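Local coordinates for protein dihydrodipicolinate synthase (Agrobacterium tumefaciens, PDB 3B4U) that probably catalyses the condensation of pyruvate with aspartate semialdehyde, the first committed step of lysine biosynthesis, at residues Q3-S8 with R74-V79; A28-C33 with D39-F44; A105-F110 with D116-W121. One frame throughout, in Å; residues are numbered along the deposited sequence.

Contact 1. Residues Q3-S8 with R74-V79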
loop_
_atom_site.group_PDB
_atom_site.type_symbol
_atom_site.label_atom_id
_atom_site.label_comp_id
_atom_site.label_asym_id
_atom_site.label_seq_id
_atom_site.Cartn_x
_atom_site.Cartn_y
_atom_site.Cartn_z
ATOM N N GLN B 3 -17.680 -2.120 -29.027
ATOM C CA GLN B 3 -17.407 -3.129 -27.971
ATOM C C GLN B 3 -16.103 -2.826 -27.230
ATOM O O GLN B 3 -15.906 -3.316 -26.119
ATOM C CB GLN B 3 -17.398 -4.545 -28.565
ATOM C CG GLN B 3 -16.810 -5.650 -27.678
ATOM C CD GLN B 3 -15.361 -6.047 -28.027
ATOM O OE1 GLN B 3 -14.404 -5.274 -27.831
ATOM N NE2 GLN B 3 -15.198 -7.275 -28.522
ATOM N N LYS B 4 -15.231 -2.003 -27.814
ATOM C CA LYS B 4 -13.965 -1.696 -27.152
ATOM C C LYS B 4 -14.217 -0.995 -25.820
ATOM O O LYS B 4 -15.256 -0.366 -25.590
ATOM C CB LYS B 4 -13.067 -0.818 -28.037
ATOM C CG LYS B 4 -13.582 0.624 -28.213
ATOM C CD LYS B 4 -12.561 1.594 -28.858
ATOM C CE LYS B 4 -12.110 1.197 -30.231
ATOM N NZ LYS B 4 -11.339 2.320 -30.900
ATOM N N PHE B 5 -13.222 -1.047 -24.960
ATOM C CA PHE B 5 -13.269 -0.336 -23.694
ATOM C C PHE B 5 -13.530 1.154 -23.878
ATOM O O PHE B 5 -14.409 1.727 -23.208
ATOM C CB PHE B 5 -11.964 -0.593 -22.927
ATOM C CG PHE B 5 -11.922 0.080 -21.584
ATOM C CD1 PHE B 5 -12.416 -0.548 -20.464
ATOM C CD2 PHE B 5 -11.420 1.363 -21.451
ATOM C CE1 PHE B 5 -12.411 0.081 -19.237
ATOM C CE2 PHE B 5 -11.374 2.000 -20.220
ATOM C CZ PHE B 5 -11.890 1.351 -19.111
ATOM N N GLY B 6 -12.778 1.797 -24.758
ATOM C CA GLY B 6 -12.980 3.205 -25.060
ATOM C C GLY B 6 -12.256 4.122 -24.085
ATOM O O GLY B 6 -11.141 3.847 -23.642
ATOM N N LEU B 7 -12.900 5.239 -23.786
ATOM C CA LEU B 7 -12.345 6.248 -22.895
ATOM C C LEU B 7 -13.045 6.184 -21.545
ATOM O O LEU B 7 -14.267 6.325 -21.461
ATOM C CB LEU B 7 -12.522 7.658 -23.493
ATOM C CG LEU B 7 -12.020 8.777 -22.599
ATOM C CD1 LEU B 7 -10.523 8.602 -22.239
ATOM C CD2 LEU B 7 -12.270 10.146 -23.229
ATOM N N SER B 8 -12.258 6.038 -20.494
ATOM C CA SER B 8 -12.765 6.165 -19.145
ATOM C C SER B 8 -12.060 7.335 -18.463
ATOM O O SER B 8 -10.852 7.437 -18.559
ATOM C CB SER B 8 -12.514 4.855 -18.391
ATOM O OG SER B 8 -13.222 4.824 -17.158
ATOM N N ARG B 74 -21.215 1.582 -16.720
ATOM C CA ARG B 74 -20.386 2.739 -17.011
ATOM C C ARG B 74 -19.459 3.102 -15.854
ATOM O O ARG B 74 -18.866 4.171 -15.879
ATOM C CB ARG B 74 -21.251 3.927 -17.415
ATOM C CG ARG B 74 -21.924 3.687 -18.777
ATOM C CD ARG B 74 -22.625 4.892 -19.276
ATOM N NE ARG B 74 -23.284 4.611 -20.539
ATOM C CZ ARG B 74 -24.607 4.624 -20.761
ATOM N NH1 ARG B 74 -25.527 4.911 -19.815
ATOM N NH2 ARG B 74 -25.010 4.358 -21.986
ATOM N N ILE B 75 -19.276 2.182 -14.902
ATOM C CA ILE B 75 -18.413 2.405 -13.750
ATOM C C ILE B 75 -17.354 1.323 -13.703
ATOM O O ILE B 75 -17.637 0.132 -13.778
ATOM C CB ILE B 75 -19.216 2.377 -12.438
ATOM C CG1 ILE B 75 -20.277 3.466 -12.445
ATOM C CG2 ILE B 75 -18.292 2.537 -11.225
ATOM C CD1 ILE B 75 -21.243 3.409 -11.266
ATOM N N VAL B 76 -16.103 1.750 -13.582
ATOM C CA VAL B 76 -14.947 0.893 -13.297
ATOM C C VAL B 76 -14.491 1.249 -11.890
ATOM O O VAL B 76 -14.485 2.428 -11.537
ATOM C CB VAL B 76 -13.820 1.154 -14.319
ATOM C CG1 VAL B 76 -12.553 0.374 -14.004
ATOM C CG2 VAL B 76 -14.316 0.859 -15.744
ATOM N N THR B 77 -14.126 0.269 -11.060
ATOM C CA THR B 77 -13.614 0.566 -9.731
ATOM C C THR B 77 -12.167 0.158 -9.590
ATOM O O THR B 77 -11.816 -1.014 -9.808
ATOM C CB THR B 77 -14.452 -0.104 -8.640
ATOM O OG1 THR B 77 -14.448 -1.513 -8.818
ATOM C CG2 THR B 77 -15.877 0.372 -8.673
ATOM N N GLY B 78 -11.324 1.080 -9.149
ATOM C CA GLY B 78 -9.956 0.761 -8.775
ATOM C C GLY B 78 -9.893 0.024 -7.464
ATOM O O GLY B 78 -10.631 0.334 -6.535
ATOM N N VAL B 79 -9.013 -0.960 -7.405
ATOM C CA VAL B 79 -8.723 -1.756 -6.207
ATOM C C VAL B 79 -7.213 -1.735 -6.074
ATOM O O VAL B 79 -6.501 -2.201 -6.942
ATOM C CB VAL B 79 -9.292 -3.191 -6.325
ATOM C CG1 VAL B 79 -8.862 -4.032 -5.135
ATOM C CG2 VAL B 79 -10.840 -3.139 -6.378
#
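F5 and V76 form a small, buried apolar contact, helped by S8, that joins strand 75-79 to the start of strand 6-10 and the residue just before it, with strand 40-43 running in between. The backbones accordingly stay apart, with 8.2 Å between CA of S8 and CA of V76, and only side chains bridge the gap. The outer rim of the F5 ring does the touching. Its CE1 lies 4.1 Å from CG2 of V76 and its CZ 4.2 Å from that same methyl, which sits at the ring edge near the ring plane, not over a face. The reach of F5 comes from placing CG anti to the backbone N (chi1 -179°). In the parallel beta/alpha (TIM) barrel of this family, S8 and V76 point inward from their strands, while F5 fills the end of the barrel where the strands begin, also touching S40 and N101. A large flat aromatic suits such a plug, and a compact branched valine gives it an apolar wall. S8 is small enough for this interior, and its OG, 4.3 Å from CG2 of V76, is satisfied by hydrogen bonds with S40 and T42 of the intervening strand. G6, which opens strand 6-10 straight after F5, has a positive phi of 85°, a backbone conformation open mainly to glycine, which has no CB to collide with the carbonyl O of F5.

Contact 2. Residues A28-C33 with D39-F44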
loop_
_atom_site.group_PDB
_atom_site.type_symbol
_atom_site.label_atom_id
_atom_site.label_comp_id
_atom_site.label_asym_id
_atom_site.label_seq_id
_atom_site.Cartn_x
_atom_site.Cartn_y
_atom_site.Cartn_z
ATOM N N ALA B 28 -21.871 14.710 -10.206
ATOM C CA ALA B 28 -22.057 15.714 -11.268
ATOM C C ALA B 28 -20.844 15.767 -12.219
ATOM O O ALA B 28 -21.002 15.886 -13.435
ATOM C CB ALA B 28 -22.349 17.098 -10.647
ATOM N N HIS B 29 -19.660 15.631 -11.650
ATOM C CA HIS B 29 -18.447 15.579 -12.451
ATOM C C HIS B 29 -18.423 14.329 -13.324
ATOM O O HIS B 29 -18.104 14.408 -14.510
ATOM C CB HIS B 29 -17.223 15.695 -11.541
ATOM C CG HIS B 29 -15.939 15.626 -12.267
ATOM N ND1 HIS B 29 -15.592 16.524 -13.247
ATOM C CD2 HIS B 29 -14.917 14.751 -12.132
ATOM C CE1 HIS B 29 -14.389 16.187 -13.691
ATOM N NE2 HIS B 29 -13.950 15.115 -13.040
ATOM N N ALA B 30 -18.807 13.193 -12.772
ATOM C CA ALA B 30 -18.909 11.976 -13.572
ATOM C C ALA B 30 -19.882 12.174 -14.733
ATOM O O ALA B 30 -19.598 11.800 -15.867
ATOM C CB ALA B 30 -19.347 10.810 -12.705
ATOM N N ARG B 31 -21.052 12.748 -14.463
ATOM C CA ARG B 31 -22.036 12.967 -15.514
ATOM C C ARG B 31 -21.483 13.880 -16.598
ATOM O O ARG B 31 -21.732 13.664 -17.784
ATOM C CB ARG B 31 -23.298 13.594 -14.947
ATOM C CG ARG B 31 -24.118 12.638 -14.109
ATOM C CD ARG B 31 -24.875 11.629 -14.942
ATOM N NE ARG B 31 -25.867 10.883 -14.147
ATOM C CZ ARG B 31 -26.504 9.787 -14.563
ATOM N NH1 ARG B 31 -27.359 9.208 -13.749
ATOM N NH2 ARG B 31 -26.306 9.258 -15.759
ATOM N N ARG B 32 -20.744 14.906 -16.206
ATOM C CA ARG B 32 -20.114 15.823 -17.171
ATOM C C ARG B 32 -19.114 15.069 -18.039
ATOM O O ARG B 32 -19.102 15.211 -19.267
ATOM C CB ARG B 32 -19.460 16.983 -16.420
ATOM C CG ARG B 32 -18.583 17.856 -17.314
ATOM C CD ARG B 32 -18.149 19.155 -16.629
ATOM N NE ARG B 32 -17.466 18.866 -15.370
ATOM C CZ ARG B 32 -17.674 19.471 -14.215
ATOM N NH1 ARG B 32 -18.502 20.494 -14.136
ATOM N NH2 ARG B 32 -17.056 19.052 -13.135
ATOM N N CYS B 33 -18.247 14.264 -17.433
ATOM C CA CYS B 33 -17.267 13.519 -18.199
ATOM C C CYS B 33 -17.908 12.519 -19.158
ATOM O O CYS B 33 -17.475 12.388 -20.321
ATOM C CB CYS B 33 -16.316 12.794 -17.231
ATOM S SG CYS B 33 -15.171 13.881 -16.348
ATOM N N ASP B 39 -16.832 6.952 -22.197
ATOM C CA ASP B 39 -17.651 5.750 -22.207
ATOM C C ASP B 39 -17.942 5.212 -20.808
ATOM O O ASP B 39 -18.925 4.534 -20.587
ATOM C CB ASP B 39 -16.951 4.680 -23.071
ATOM C CG ASP B 39 -16.728 5.178 -24.476
ATOM O OD1 ASP B 39 -17.745 5.423 -25.163
ATOM O OD2 ASP B 39 -15.591 5.357 -24.933
ATOM N N SER B 40 -17.060 5.514 -19.868
ATOM C CA SER B 40 -17.202 5.106 -18.479
ATOM C C SER B 40 -16.434 6.060 -17.606
ATOM O O SER B 40 -15.691 6.910 -18.090
ATOM C CB SER B 40 -16.702 3.662 -18.286
ATOM O OG SER B 40 -15.304 3.577 -18.476
ATOM N N VAL B 41 -16.588 5.880 -16.296
ATOM C CA VAL B 41 -15.750 6.541 -15.323
ATOM C C VAL B 41 -15.135 5.510 -14.414
ATOM O O VAL B 41 -15.789 4.554 -13.994
ATOM C CB VAL B 41 -16.563 7.621 -14.526
ATOM C CG1 VAL B 41 -17.022 8.766 -15.432
ATOM C CG2 VAL B 41 -17.771 7.026 -13.761
ATOM N N THR B 42 -13.873 5.734 -14.091
ATOM C CA THR B 42 -13.125 4.863 -13.180
ATOM C C THR B 42 -13.038 5.596 -11.847
ATOM O O THR B 42 -12.487 6.690 -11.753
ATOM C CB THR B 42 -11.731 4.548 -13.704
ATOM O OG1 THR B 42 -11.856 3.793 -14.901
ATOM C CG2 THR B 42 -10.941 3.742 -12.715
ATOM N N LEU B 43 -13.636 4.992 -10.828
ATOM C CA LEU B 43 -13.614 5.526 -9.474
ATOM C C LEU B 43 -12.502 4.906 -8.674
ATOM O O LEU B 43 -12.220 3.720 -8.833
ATOM C CB LEU B 43 -14.947 5.197 -8.774
ATOM C CG LEU B 43 -16.205 5.594 -9.525
ATOM C CD1 LEU B 43 -17.420 5.322 -8.640
ATOM C CD2 LEU B 43 -16.167 7.025 -10.068
ATOM N N PHE B 44 -11.866 5.678 -7.802
ATOM C CA PHE B 44 -10.913 5.135 -6.846
ATOM C C PHE B 44 -9.646 4.652 -7.534
ATOM O O PHE B 44 -8.974 3.754 -7.017
ATOM C CB PHE B 44 -11.506 4.010 -5.935
ATOM C CG PHE B 44 -12.965 4.174 -5.597
ATOM C CD1 PHE B 44 -13.447 5.297 -4.970
ATOM C CD2 PHE B 44 -13.847 3.130 -5.867
ATOM C CE1 PHE B 44 -14.781 5.405 -4.677
ATOM C CE2 PHE B 44 -15.201 3.264 -5.529
ATOM C CZ PHE B 44 -15.636 4.390 -4.953
#
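V41 carries CG1 beside its backbone N and opposite its carbonyl carbon (chi1 -65°), which brings this methyl up to A30 and C33 on the inner side of the helix. The pair belongs to the first beta-alpha-beta crossover of the TIM barrel, strand 6-10, helix 23-35 and strand 40-43, and packs the returning strand beneath its helix. CG1 lies 4.1 Å from CB of A30 and 4.0 Å from the carbonyl O of A30, so one methyl meets both the side chain and the backbone of a helical turn. One turn on, CB of C33 adds a looser contact at 4.5 Å from CG1. Alanine fits because its single methyl lets helix and strand approach, CA of A30 to CA of V41 being 6.5 Å; V41 offers a compact branched surface suited to a strand. F65 of helix 57-67 covers A30 as well. On another side of the helix H29 and R32 are tied one turn apart, and NH1 of R32 also forms a salt bridge with E260. NH2 of R32 donates to ND1 of H29 over 2.9 Å, nearly straight at 166°, the donor tilted 19° out of the imidazole plane.

Contact 3. Residues A105-F110 with D116-W121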
loop_
_atom_site.group_PDB
_atom_site.type_symbol
_atom_site.label_atom_id
_atom_site.label_comp_id
_atom_site.label_asym_id
_atom_site.label_seq_id
_atom_site.Cartn_x
_atom_site.Cartn_y
_atom_site.Cartn_z
ATOM N N ALA B 105 -4.739 -3.233 -9.066
ATOM C CA ALA B 105 -3.313 -3.108 -8.879
ATOM C C ALA B 105 -2.762 -4.361 -8.213
ATOM O O ALA B 105 -3.438 -4.983 -7.411
ATOM C CB ALA B 105 -2.967 -1.878 -8.029
ATOM N N PRO B 106 -1.504 -4.706 -8.506
ATOM C CA PRO B 106 -0.820 -5.689 -7.661
ATOM C C PRO B 106 -0.628 -5.089 -6.257
ATOM O O PRO B 106 -0.688 -3.880 -6.089
ATOM C CB PRO B 106 0.529 -5.872 -8.351
ATOM C CG PRO B 106 0.780 -4.514 -8.942
ATOM C CD PRO B 106 -0.566 -4.045 -9.443
ATOM N N PRO B 107 -0.381 -5.943 -5.273
ATOM C CA PRO B 107 -0.081 -5.462 -3.946
ATOM C C PRO B 107 1.207 -4.620 -3.961
ATOM O O PRO B 107 2.125 -4.900 -4.735
ATOM C CB PRO B 107 0.059 -6.764 -3.161
ATOM C CG PRO B 107 0.543 -7.776 -4.181
ATOM C CD PRO B 107 -0.209 -7.399 -5.393
ATOM N N SER B 108 1.277 -3.602 -3.102
ATOM C CA SER B 108 2.256 -2.529 -3.226
ATOM C C SER B 108 2.945 -2.177 -1.913
ATOM O O SER B 108 3.456 -1.059 -1.763
ATOM C CB SER B 108 1.588 -1.295 -3.870
ATOM O OG SER B 108 0.554 -0.733 -3.081
ATOM N N TYR B 109 2.974 -3.110 -0.975
ATOM C CA TYR B 109 3.730 -2.917 0.265
ATOM C C TYR B 109 5.113 -3.565 0.145
ATOM O O TYR B 109 6.137 -2.876 0.109
ATOM C CB TYR B 109 2.913 -3.429 1.458
ATOM C CG TYR B 109 3.549 -3.125 2.798
ATOM C CD1 TYR B 109 3.347 -1.917 3.467
ATOM C CD2 TYR B 109 4.393 -4.034 3.406
ATOM C CE1 TYR B 109 3.937 -1.678 4.699
ATOM C CE2 TYR B 109 4.995 -3.780 4.634
ATOM C CZ TYR B 109 4.771 -2.615 5.262
ATOM O OH TYR B 109 5.360 -2.343 6.498
ATOM N N PHE B 110 5.169 -4.883 0.023
ATOM C CA PHE B 110 6.421 -5.572 -0.234
ATOM C C PHE B 110 6.987 -5.122 -1.569
ATOM O O PHE B 110 6.262 -4.931 -2.542
ATOM C CB PHE B 110 6.261 -7.098 -0.196
ATOM C CG PHE B 110 6.064 -7.679 1.203
ATOM C CD1 PHE B 110 6.902 -7.345 2.245
ATOM C CD2 PHE B 110 5.048 -8.588 1.448
ATOM C CE1 PHE B 110 6.718 -7.918 3.502
ATOM C CE2 PHE B 110 4.890 -9.160 2.694
ATOM C CZ PHE B 110 5.721 -8.827 3.720
ATOM N N ASP B 116 6.435 -14.928 -10.189
ATOM C CA ASP B 116 5.767 -16.074 -9.618
ATOM C C ASP B 116 4.889 -15.665 -8.423
ATOM O O ASP B 116 3.772 -16.123 -8.276
ATOM C CB ASP B 116 6.780 -17.132 -9.206
ATOM C CG ASP B 116 7.420 -17.854 -10.368
ATOM O OD1 ASP B 116 6.948 -17.732 -11.519
ATOM O OD2 ASP B 116 8.388 -18.590 -10.120
ATOM N N GLY B 117 5.426 -14.824 -7.551
ATOM C CA GLY B 117 4.676 -14.322 -6.425
ATOM C C GLY B 117 3.431 -13.561 -6.845
ATOM O O GLY B 117 2.355 -13.719 -6.279
ATOM N N LEU B 118 3.580 -12.741 -7.868
ATOM C CA LEU B 118 2.434 -11.985 -8.393
ATOM C C LEU B 118 1.386 -12.903 -9.037
ATOM O O LEU B 118 0.197 -12.721 -8.817
ATOM C CB LEU B 118 2.914 -10.950 -9.392
ATOM C CG LEU B 118 3.705 -9.805 -8.775
ATOM C CD1 LEU B 118 4.332 -8.985 -9.867
ATOM C CD2 LEU B 118 2.808 -8.908 -7.865
ATOM N N PHE B 119 1.821 -13.905 -9.814
ATOM C CA PHE B 119 0.869 -14.834 -10.402
ATOM C C PHE B 119 0.041 -15.492 -9.301
ATOM O O PHE B 119 -1.169 -15.590 -9.388
ATOM C CB PHE B 119 1.585 -15.918 -11.243
ATOM C CG PHE B 119 0.629 -16.891 -11.844
ATOM C CD1 PHE B 119 -0.049 -16.586 -13.001
ATOM C CD2 PHE B 119 0.325 -18.067 -11.181
ATOM C CE1 PHE B 119 -0.987 -17.450 -13.514
ATOM C CE2 PHE B 119 -0.626 -18.927 -11.675
ATOM C CZ PHE B 119 -1.288 -18.609 -12.832
ATOM N N ALA B 120 0.727 -15.965 -8.261
ATOM C CA ALA B 120 0.056 -16.604 -7.155
ATOM C C ALA B 120 -0.905 -15.663 -6.453
ATOM O O ALA B 120 -1.975 -16.072 -6.020
ATOM C CB ALA B 120 1.089 -17.156 -6.173
ATOM N N TRP B 121 -0.541 -14.390 -6.329
ATOM C CA TRP B 121 -1.409 -13.428 -5.653
ATOM C C TRP B 121 -2.692 -13.207 -6.471
ATOM O O TRP B 121 -3.796 -13.294 -5.946
ATOM C CB TRP B 121 -0.697 -12.084 -5.484
ATOM C CG TRP B 121 -1.454 -11.111 -4.639
ATOM C CD1 TRP B 121 -1.399 -11.018 -3.287
ATOM C CD2 TRP B 121 -2.341 -10.088 -5.082
ATOM N NE1 TRP B 121 -2.199 -9.991 -2.863
ATOM C CE2 TRP B 121 -2.802 -9.414 -3.941
ATOM C CE3 TRP B 121 -2.787 -9.668 -6.326
ATOM C CZ2 TRP B 121 -3.652 -8.303 -4.013
ATOM C CZ3 TRP B 121 -3.634 -8.572 -6.408
ATOM C CH2 TRP B 121 -4.056 -7.908 -5.245
#
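P107 rests the CB-CG-CD edge of its ring on one face of the W121 indole, joining the loop that leaves strand 101-104 to the helix that follows it, 115-129, within a beta-alpha unit of the TIM barrel. The first bump is the CD corner of the proline, seated over the middle of the six-membered ring of W121: it stands 3.4 Å from the ring centroid, only 10° off the normal, a true CH-pi contact. From there the pyrrolidine edge runs over the fused bond toward the five-membered ring, with CG 3.7 Å from CE2 of W121 and CB 3.9 Å from NE1. Proline suits this place because its rigid ring presents a row of CH2 groups, and tryptophan because its broad face can receive all of them. W121 turns its CG anti to the backbone N (chi1 -172°), sending the indole out from the helix to meet the loop. One turn earlier, L118 supplies the second bump. Its CD2 methyl fits into the angle between the two consecutive prolines, 3.8 Å from CB of P106 and 4.2 Å from CD of P107, with V147 packing on both L118 and P106. Helix 84-96 also packs on W121, through I84 and A87. Further along the loop, Y109 OH hydrogen-bonds to T46 OG1 of the second subunit, consistent with the threonine-tyrosine part of the Thr-Tyr-Tyr triad of relatives, in which one tyrosine reaches across the subunit interface. At the far rim of the indole, the carbonyl O of A105 approaches CH2 of W121 obliquely at 3.7 Å.

Contacts 1 and 2 are close neighbours, their centres 10 Å apart, and both segments of contact 2 fall in the chain between the two of contact 1. Strand 40-43 serves both: inward it meets the barrel interior of contact 1, outward the helix of contact 2, and L7 O lies 2.7 Å from D39 N in a probable hydrogen bond. Contact 3 lies about 23 Å from contact 1 and 28 Å from contact 2, centre to centre, yet V79 O and A105 N, 2.9 Å apart, probably join it to contact 1. It sits beyond the C-terminal ends of the strands, where TIM barrels place their active sites. Separately, a bound magnesium ion lies about 8 Å from the P107 side chain.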